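Local coordinates for protein alpha-galactosidase (Thermus thermophilus, PDB 6LCJ) that probably hydrolyses terminal alpha-galactosyl residues from galactosides, as a glycoside hydrolase of family GH36, and assembles as a hexamer, at residues P236-D242 / R270-L275. Residue numbers count along the deposited sequence, not the author numbering.
Sequences PFLVTAD and RPLYAL
Val239 and Tyr273 form an antiparallel hydrogen-bonded pair: Val239 N to Tyr273 O is 2.9 Å and Tyr273 N to Val239 O is 2.8 Å. Leu275 N donates to Phe237 O at 2.8 Å. Leu238 faces Ala274 as the next, non-hydrogen-bonded pair, CA to CA 4.8 Å. Val239 is extended (phi/psi -154/154), but the chain turns helical at Ala241 (-59/-34) and Asp242 (-73/-12). There Asp242 points toward 270-275, and its OD1 makes a salt bridge with Arg270 NE at 2.8 Å. One water accepts from Ala241 N (3.1 Å) and donates to Pro271 O (2.8 Å). The strand axes approach to 4.6 Å; their N-to-C directions make 133°, an antiparallel but strongly splayed pair. Strand 238-240 follows closely on barrel strand 229-234 of the TIM-barrel fold. It edges a small antiparallel sheet, with 270-274 central and 263-267 beyond. Val239 (chi1 p) and Tyr273 (chi1 m) share one face, where Val239 CG1 lies 3.9 Å from Tyr273 CB. Leu238 and Ala274 point to the other. Leu275 (mt) brings CD1 to 3.6 Å from Pro236 O and also touches helix 280-296.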
ATOM      1  N   PRO E 236      32.551 -19.367 -20.098  1.00 35.18           N
ATOM      2  CA  PRO E 236      32.599 -18.832 -21.472  1.00 32.56           C
ATOM      3  C   PRO E 236      31.450 -17.896 -21.847  1.00 33.40           C
ATOM      4  O   PRO E 236      31.656 -17.011 -22.685  1.00 34.28           O
ATOM      5  CB  PRO E 236      32.606 -20.102 -22.342  1.00 29.92           C
ATOM      6  CG  PRO E 236      32.099 -21.188 -21.457  1.00 30.39           C
ATOM      7  CD  PRO E 236      32.490 -20.839 -20.066  1.00 30.03           C
ATOM      8  N   PHE E 237      30.256 -18.043 -21.266  1.00 32.78           N
ATOM      9  CA  PHE E 237      29.111 -17.225 -21.649  1.00 30.40           C
ATOM     10  C   PHE E 237      28.789 -16.131 -20.638  1.00 32.94           C
ATOM     11  O   PHE E 237      27.679 -15.579 -20.663  1.00 28.40           O
ATOM     12  CB  PHE E 237      27.886 -18.100 -21.865  1.00 29.01           C
ATOM     13  CG  PHE E 237      28.072 -19.109 -22.937  1.00 33.23           C
ATOM     14  CD1 PHE E 237      27.844 -18.783 -24.262  1.00 31.21           C
ATOM     15  CD2 PHE E 237      28.482 -20.394 -22.624  1.00 30.30           C
ATOM     16  CE1 PHE E 237      28.016 -19.731 -25.256  1.00 33.35           C
ATOM     17  CE2 PHE E 237      28.661 -21.322 -23.598  1.00 28.25           C
ATOM     18  CZ  PHE E 237      28.422 -21.009 -24.916  1.00 31.67           C
ATOM     19  N   LEU E 238      29.740 -15.780 -19.782  1.00 29.03           N
ATOM     20  CA  LEU E 238      29.534 -14.813 -18.724  1.00 27.18           C
ATOM     21  C   LEU E 238      30.376 -13.579 -18.993  1.00 32.67           C
ATOM     22  O   LEU E 238      31.521 -13.683 -19.438  1.00 36.53           O
ATOM     23  CB  LEU E 238      29.900 -15.421 -17.372  1.00 32.12           C
ATOM     24  CG  LEU E 238      29.136 -14.985 -16.130  1.00 30.37           C
ATOM     25  CD1 LEU E 238      27.714 -15.438 -16.211  1.00 25.28           C
ATOM     26  CD2 LEU E 238      29.814 -15.580 -14.933  1.00 28.38           C
ATOM     27  N   VAL E 239      29.821 -12.411 -18.690  1.00 32.41           N
ATOM     28  CA  VAL E 239      30.485 -11.150 -18.980  1.00 34.76           C
ATOM     29  C   VAL E 239      29.972 -10.112 -17.988  1.00 34.06           C
ATOM     30  O   VAL E 239      28.880 -10.253 -17.438  1.00 38.62           O
ATOM     31  CB  VAL E 239      30.218 -10.767 -20.453  1.00 35.60           C
ATOM     32  CG1 VAL E 239      28.804 -10.245 -20.634  1.00 32.99           C
ATOM     33  CG2 VAL E 239      31.220  -9.793 -20.941  1.00 39.42           C
ATOM     34  N   THR E 240      30.777  -9.096 -17.713  1.00 31.51           N
ATOM     35  CA  THR E 240      30.340  -7.986 -16.870  1.00 35.85           C
ATOM     36  C   THR E 240      30.313  -6.689 -17.677  1.00 38.58           C
ATOM     37  O   THR E 240      30.807  -6.619 -18.804  1.00 37.79           O
ATOM     38  CB  THR E 240      31.245  -7.810 -15.641  1.00 41.42           C
ATOM     39  OG1 THR E 240      32.593  -7.572 -16.067  1.00 47.61           O
ATOM     40  CG2 THR E 240      31.213  -9.041 -14.769  1.00 40.29           C
ATOM     41  N   ALA E 241      29.736  -5.639 -17.082  1.00 41.23           N
ATOM     42  CA  ALA E 241      29.719  -4.342 -17.759  1.00 41.10           C
ATOM     43  C   ALA E 241      31.126  -3.840 -18.055  1.00 41.66           C
ATOM     44  O   ALA E 241      31.350  -3.221 -19.098  1.00 44.61           O
ATOM     45  CB  ALA E 241      28.952  -3.314 -16.931  1.00 36.73           C
ATOM     46  N   ASP E 242      32.092  -4.133 -17.175  1.00 49.04           N
ATOM     47  CA  ASP E 242      33.487  -3.736 -17.367  1.00 45.74           C
ATOM     48  C   ASP E 242      34.211  -4.541 -18.434  1.00 48.90           C
ATOM     49  O   ASP E 242      35.333  -4.177 -18.799  1.00 51.75           O
ATOM     50  CB  ASP E 242      34.282  -3.897 -16.075  1.00 49.14           C
ATOM     51  CG  ASP E 242      33.589  -3.295 -14.892  1.00 64.24           C
ATOM     52  OD1 ASP E 242      33.416  -4.015 -13.876  1.00 62.05           O
ATOM     53  OD2 ASP E 242      33.222  -2.098 -14.986  1.00 65.25           O
ATOM     54  N   ARG E 270      30.198  -7.622  -8.692  1.00 40.91           N
ATOM     55  CA  ARG E 270      29.561  -6.870  -9.765  1.00 40.12           C
ATOM     56  C   ARG E 270      28.412  -7.648 -10.392  1.00 39.47           C
ATOM     57  O   ARG E 270      28.375  -8.884 -10.334  1.00 36.54           O
ATOM     58  CB  ARG E 270      30.579  -6.501 -10.848  1.00 39.00           C
ATOM     59  CG  ARG E 270      31.477  -7.645 -11.215  1.00 45.31           C
ATOM     60  CD  ARG E 270      32.536  -7.160 -12.161  1.00 49.52           C
ATOM     61  NE  ARG E 270      33.051  -5.866 -11.749  1.00 58.19           N
ATOM     62  CZ  ARG E 270      34.306  -5.672 -11.366  1.00 67.46           C
ATOM     63  NH1 ARG E 270      35.151  -6.698 -11.348  1.00 60.83           N
ATOM     64  NH2 ARG E 270      34.713  -4.460 -11.003  1.00 64.03           N
ATOM     65  N   PRO E 271      27.458  -6.944 -11.006  1.00 38.70           N
ATOM     66  CA  PRO E 271      26.387  -7.619 -11.748  1.00 35.44           C
ATOM     67  C   PRO E 271      26.929  -8.408 -12.925  1.00 32.47           C
ATOM     68  O   PRO E 271      27.861  -7.986 -13.609  1.00 30.17           O
ATOM     69  CB  PRO E 271      25.500  -6.463 -12.222  1.00 35.12           C
ATOM     70  CG  PRO E 271      25.781  -5.364 -11.273  1.00 36.47           C
ATOM     71  CD  PRO E 271      27.237  -5.494 -10.942  1.00 36.43           C
ATOM     72  N   LEU E 272      26.309  -9.556 -13.166  1.00 32.72           N
ATOM     73  CA  LEU E 272      26.697 -10.467 -14.224  1.00 29.65           C
ATOM     74  C   LEU E 272      25.695 -10.402 -15.364  1.00 29.26           C
ATOM     75  O   LEU E 272      24.495 -10.207 -15.160  1.00 28.20           O
ATOM     76  CB  LEU E 272      26.785 -11.906 -13.711  1.00 31.73           C
ATOM     77  CG  LEU E 272      27.645 -12.125 -12.471  1.00 30.50           C
ATOM     78  CD1 LEU E 272      27.570 -13.583 -12.074  1.00 28.61           C
ATOM     79  CD2 LEU E 272      29.071 -11.684 -12.738  1.00 29.57           C
ATOM     80  N   TYR E 273      26.211 -10.588 -16.567  1.00 26.34           N
ATOM     81  CA  TYR E 273      25.423 -10.602 -17.780  1.00 29.72           C
ATOM     82  C   TYR E 273      25.868 -11.807 -18.579  1.00 29.65           C
ATOM     83  O   TYR E 273      26.905 -12.405 -18.299  1.00 29.78           O
ATOM     84  CB  TYR E 273      25.589  -9.294 -18.576  1.00 32.34           C
ATOM     85  CG  TYR E 273      25.173  -8.093 -17.768  1.00 27.72           C
ATOM     86  CD1 TYR E 273      23.835  -7.853 -17.496  1.00 30.94           C
ATOM     87  CD2 TYR E 273      26.107  -7.223 -17.257  1.00 29.17           C
ATOM     88  CE1 TYR E 273      23.438  -6.780 -16.752  1.00 31.66           C
ATOM     89  CE2 TYR E 273      25.718  -6.127 -16.508  1.00 32.64           C
ATOM     90  CZ  TYR E 273      24.381  -5.916 -16.258  1.00 34.00           C
ATOM     91  OH  TYR E 273      23.981  -4.832 -15.514  1.00 42.91           O
ATOM     92  N   ALA E 274      25.067 -12.170 -19.569  1.00 29.33           N
ATOM     93  CA  ALA E 274      25.276 -13.389 -20.320  1.00 26.40           C
ATOM     94  C   ALA E 274      25.535 -13.044 -21.776  1.00 31.03           C
ATOM     95  O   ALA E 274      25.048 -12.029 -22.284  1.00 32.07           O
ATOM     96  CB  ALA E 274      24.067 -14.320 -20.206  1.00 24.41           C
ATOM     97  N   LEU E 275      26.322 -13.887 -22.439  1.00 31.18           N
ATOM     98  CA  LEU E 275      26.409 -13.864 -23.888  1.00 30.43           C
ATOM     99  C   LEU E 275      25.333 -14.777 -24.451  1.00 30.27           C
ATOM    100  O   LEU E 275      24.992 -15.797 -23.849  1.00 31.78           O
ATOM    101  CB  LEU E 275      27.793 -14.302 -24.363  1.00 30.80           C
ATOM    102  CG  LEU E 275      28.940 -13.422 -23.865  1.00 29.81           C
ATOM    103  CD1 LEU E 275      30.274 -14.073 -24.195  1.00 32.75           C
ATOM    104  CD2 LEU E 275      28.863 -12.000 -24.420  1.00 31.32           C
TER
HETATM  105  O   HOH W   1      28.436  -5.307 -14.291  1.00 45.93           O